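PDB 5VA8: short-chain dehydrogenase/reductase SDR from Paraburkholderia phymatum, which binds NADP and, as a short-chain dehydrogenase/reductase, probably catalyses NADP(H)-dependent oxidation or reduction. Local coordinates for residues Met9-Ile13 and Ala241-His247; Ala32-Ala37 and Ile59-Val65. All coordinates share one frame; numbering follows the deposited sequence.

Contact 1. Residues Met9-Ile13 and Ala241-His247; sequences MDLGI and AFLCSVH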
# COMPACT_ATOMS: atom_id res chain seq x y z
N MET A 9 14.81 19.46 -21.55
CA MET A 9 13.81 18.50 -22.01
C MET A 9 12.54 19.22 -22.43
O MET A 9 11.96 19.97 -21.64
CB MET A 9 13.49 17.49 -20.90
CG MET A 9 12.39 16.49 -21.23
SD MET A 9 11.81 15.54 -19.81
CE MET A 9 13.22 14.49 -19.46
N ASP A 10 12.09 18.96 -23.66
CA ASP A 10 10.88 19.60 -24.19
C ASP A 10 9.65 18.84 -23.70
O ASP A 10 9.44 17.68 -24.07
CB ASP A 10 10.93 19.62 -25.72
CG ASP A 10 9.82 20.47 -26.34
OD1 ASP A 10 8.81 20.76 -25.67
OD2 ASP A 10 9.96 20.85 -27.52
N LEU A 11 8.81 19.51 -22.89
CA LEU A 11 7.63 18.85 -22.35
C LEU A 11 6.45 18.83 -23.31
O LEU A 11 5.43 18.21 -22.99
CB LEU A 11 7.21 19.51 -21.03
CG LEU A 11 8.26 19.44 -19.92
CD1 LEU A 11 7.63 19.87 -18.59
CD2 LEU A 11 8.88 18.05 -19.83
N GLY A 12 6.56 19.49 -24.46
CA GLY A 12 5.56 19.39 -25.50
C GLY A 12 4.22 20.04 -25.21
O GLY A 12 3.24 19.70 -25.87
N ILE A 13 4.15 20.98 -24.26
CA ILE A 13 2.87 21.54 -23.85
C ILE A 13 2.80 23.05 -24.05
O ILE A 13 1.91 23.71 -23.51
CB ILE A 13 2.53 21.14 -22.40
CG1 ILE A 13 3.67 21.50 -21.43
CG2 ILE A 13 2.21 19.65 -22.33
CD1 ILE A 13 3.33 21.22 -19.94
N ALA A 241 4.83 19.83 -13.56
CA ALA A 241 5.00 20.05 -15.00
C ALA A 241 5.34 18.75 -15.71
O ALA A 241 4.84 18.49 -16.81
CB ALA A 241 6.07 21.11 -15.25
N PHE A 242 6.18 17.91 -15.10
CA PHE A 242 6.47 16.63 -15.75
C PHE A 242 5.21 15.79 -15.91
O PHE A 242 4.97 15.21 -16.98
CB PHE A 242 7.54 15.85 -14.99
CG PHE A 242 7.92 14.59 -15.70
CD1 PHE A 242 8.81 14.64 -16.76
CD2 PHE A 242 7.32 13.38 -15.39
CE1 PHE A 242 9.15 13.49 -17.47
CE2 PHE A 242 7.65 12.23 -16.10
CZ PHE A 242 8.56 12.29 -17.13
N LEU A 243 4.38 15.70 -14.86
CA LEU A 243 3.13 14.95 -14.98
C LEU A 243 2.24 15.53 -16.06
O LEU A 243 1.50 14.79 -16.72
CB LEU A 243 2.36 14.96 -13.65
CG LEU A 243 2.88 14.03 -12.56
CD1 LEU A 243 2.13 14.31 -11.26
CD2 LEU A 243 2.74 12.56 -12.96
N CYS A 244 2.31 16.84 -16.27
CA CYS A 244 1.46 17.47 -17.27
C CYS A 244 2.01 17.36 -18.68
O CYS A 244 1.34 17.81 -19.61
CB CYS A 244 1.24 18.94 -16.91
SG CYS A 244 0.25 19.19 -15.42
N SER A 245 3.18 16.76 -18.86
CA SER A 245 3.88 16.77 -20.13
C SER A 245 3.42 15.64 -21.04
O SER A 245 2.72 14.71 -20.64
CB SER A 245 5.39 16.65 -19.91
OG SER A 245 5.73 15.30 -19.60
N VAL A 246 3.88 15.71 -22.29
CA VAL A 246 3.64 14.63 -23.24
C VAL A 246 4.49 13.41 -22.95
O VAL A 246 4.34 12.39 -23.64
CB VAL A 246 3.89 15.10 -24.68
CG1 VAL A 246 3.01 16.31 -25.00
CG2 VAL A 246 5.39 15.42 -24.91
N HIS A 247 5.37 13.47 -21.95
CA HIS A 247 6.19 12.32 -21.58
C HIS A 247 5.64 11.55 -20.39
O HIS A 247 6.26 10.58 -19.95
CB HIS A 247 7.62 12.78 -21.27
CG HIS A 247 8.22 13.60 -22.37
ND1 HIS A 247 8.43 13.10 -23.64
CD2 HIS A 247 8.62 14.89 -22.41
CE1 HIS A 247 8.94 14.05 -24.40
NE2 HIS A 247 9.07 15.15 -23.68
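With chi1 at -53°, the His247 imidazole swings beside its own backbone N and presents NE2 to the carbonyl of Asp10, while Met9, extended through chi1 and chi2 and bent at chi3, brings its sulfur beside both the Phe242 and His247 rings. His247 NE2 donates to Asp10 O over 2.6 Å; the acceptor lies close to the imidazole plane, although the donor is tilted 22° from the carbonyl plane. The next carbonyl, Leu11 O, accepts from Val246 N at 3.0 Å, almost straight (175°). Between them these bonds tie the N-terminal segment, which precedes the first strand of the Rossmann-fold sheet, to the turn leaving helix 233-243. Each partner is braced internally: Asp10 OD1 accepts from Gly12 N in an Asx turn, and Ser245 OG accepts from His247 N in an ST turn while donating to Phe242 O. Next to the two bonds, Leu11 lays its CB against Ser245 CB (3.6 Å) and reaches Ala241 CB with CD1 (3.9 Å). Ile13 CG2 sits 3.4 Å from Cys244 O, a buried carbonyl oxygen for which the model holds no hydrogen-bond partner. Met9 SD meets the edge of the Phe242 ring, 4.1 Å from CE1, in a Met-aromatic contact; a second subunit also reaches this contact, and its own Phe242 ring meets this one with the planes modestly inclined.

Contact 2. Residues Ala32-Ala37 and Ile59-Val65; sequences AEALAA and IRANAGV
Helices 26-37 and 49-63 run side by side through this contact: the axes of their segments 32-37 and 59-63 approach to 9.7 Å, with N-to-C directions 36° apart. Such a pair, running in the same general direction, is expected from consecutive beta-alpha units of a Rossmann fold, here linked through strand 41-46. The CA atoms come closest at the C-terminal ends, 5.4 Å between Ala37 and Ala63, and Gly64, with positive phi (68°), then turns the chain out of the helix. At this end the interface is formed largely by alanines. Ala36 CB points into the other helix and touches Ile59 CG2 at 3.5 Å, tighter than usual van der Waals contact, as well as Ala63 CB at 3.6 Å. Ile59 carries the contact toward the N-terminal end: chi1 of -65° sets CG1 beside its backbone N, and the extended chi2 sends CD1 to Ala32 CB, 3.9 Å away, while CG1 lies against Glu33 CG, the two side chains crossing at a slant. Beyond that carbon the Glu33 carboxylate is held by a salt bridge from OE2 to Arg29; OE1 only comes near the Asn62 amide, with no hydrogen bond between them. Val65, past the turn, closes the other end with CG2 on Ala36 CB. No direct hydrogen bond joins the two segments, but one water donates both to Ala36 O at 2.8 Å and to Ala63 O at 2.7 Å.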
# COMPACT_ATOMS: atom_id res chain seq x y z
N ALA A 32 2.09 26.90 -11.17
CA ALA A 32 1.81 27.86 -12.23
C ALA A 32 3.09 28.35 -12.89
O ALA A 32 3.16 28.46 -14.12
CB ALA A 32 1.02 29.05 -11.67
N GLU A 33 4.11 28.67 -12.09
CA GLU A 33 5.37 29.15 -12.65
C GLU A 33 6.04 28.08 -13.51
O GLU A 33 6.60 28.39 -14.56
CB GLU A 33 6.32 29.60 -11.54
CG GLU A 33 5.75 30.76 -10.72
CD GLU A 33 6.80 31.60 -10.03
OE1 GLU A 33 7.63 32.21 -10.75
OE2 GLU A 33 6.80 31.67 -8.78
N ALA A 34 5.99 26.83 -13.07
CA ALA A 34 6.66 25.77 -13.82
C ALA A 34 5.95 25.49 -15.13
O ALA A 34 6.60 25.27 -16.16
CB ALA A 34 6.76 24.50 -12.97
N LEU A 35 4.61 25.50 -15.12
CA LEU A 35 3.86 25.32 -16.37
C LEU A 35 4.10 26.49 -17.31
O LEU A 35 4.36 26.29 -18.51
CB LEU A 35 2.37 25.14 -16.07
CG LEU A 35 2.00 23.85 -15.33
CD1 LEU A 35 0.56 23.90 -14.81
CD2 LEU A 35 2.21 22.63 -16.24
N ALA A 36 4.04 27.72 -16.80
CA ALA A 36 4.30 28.88 -17.65
C ALA A 36 5.70 28.83 -18.25
O ALA A 36 5.90 29.22 -19.41
CB ALA A 36 4.12 30.17 -16.84
N ALA A 37 6.69 28.34 -17.48
CA ALA A 37 8.05 28.23 -17.98
C ALA A 37 8.16 27.29 -19.17
O ALA A 37 9.09 27.41 -19.97
CB ALA A 37 8.99 27.76 -16.87
N ILE A 59 4.52 36.28 -13.34
CA ILE A 59 4.58 35.17 -14.29
C ILE A 59 4.56 35.69 -15.72
O ILE A 59 5.28 35.17 -16.59
CB ILE A 59 3.42 34.19 -14.02
CG1 ILE A 59 3.60 33.54 -12.64
CG2 ILE A 59 3.35 33.10 -15.09
CD1 ILE A 59 2.41 32.66 -12.21
N ARG A 60 3.75 36.72 -16.00
CA ARG A 60 3.78 37.37 -17.31
C ARG A 60 5.18 37.82 -17.67
O ARG A 60 5.66 37.58 -18.78
CB ARG A 60 2.84 38.58 -17.32
CG ARG A 60 1.46 38.27 -17.79
CD ARG A 60 0.57 39.51 -17.78
NE ARG A 60 -0.76 39.09 -17.40
CZ ARG A 60 -1.37 39.43 -16.27
NH1 ARG A 60 -0.80 40.27 -15.41
NH2 ARG A 60 -2.58 38.94 -16.02
N ALA A 61 5.84 38.51 -16.74
CA ALA A 61 7.17 39.04 -17.01
C ALA A 61 8.19 37.91 -17.16
O ALA A 61 9.08 37.99 -18.00
CB ALA A 61 7.59 40.01 -15.90
N ASN A 62 8.05 36.85 -16.36
CA ASN A 62 9.03 35.77 -16.37
C ASN A 62 8.88 34.89 -17.61
O ASN A 62 9.88 34.47 -18.20
CB ASN A 62 8.89 34.91 -15.12
CG ASN A 62 9.39 35.60 -13.87
OD1 ASN A 62 10.10 36.60 -13.94
ND2 ASN A 62 9.02 35.05 -12.71
N ALA A 63 7.65 34.58 -17.99
CA ALA A 63 7.40 33.49 -18.92
C ALA A 63 6.89 33.93 -20.29
O ALA A 63 7.01 33.15 -21.25
CB ALA A 63 6.40 32.50 -18.32
N GLY A 64 6.33 35.12 -20.41
CA GLY A 64 5.85 35.57 -21.70
C GLY A 64 4.66 34.81 -22.24
O GLY A 64 4.43 34.82 -23.45
N VAL A 65 3.91 34.14 -21.38
CA VAL A 65 2.71 33.44 -21.78
C VAL A 65 1.51 34.30 -21.40
O VAL A 65 1.64 35.32 -20.72
CB VAL A 65 2.61 32.04 -21.12
CG1 VAL A 65 3.85 31.21 -21.41
CG2 VAL A 65 2.41 32.19 -19.62
O HOH W 1 7.79 30.52 -21.10

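How the contacts relate
The two contacts lie with centres 15 Å apart, each about 17 Å from the centre of the chain. Contact 2 is nested within the long loop that contact 1 closes: residues 9-13 come first, then both helical segments of contact 2, and 241-247 only near the C-terminal end. Helix 26-37 is the shared element, packing on helix 49-63 in contact 2 and on contact 1 through Leu35 and Ala34. Leu35 CD2 lies 3.9 Å from Cys244 CB and 4.1 Å from Ile13 CD1. Side-by-side packing thus runs from helix 49-63 through helix 26-37 to helix 233-243 and the turn after it, joining early and late parts of the Rossmann fold.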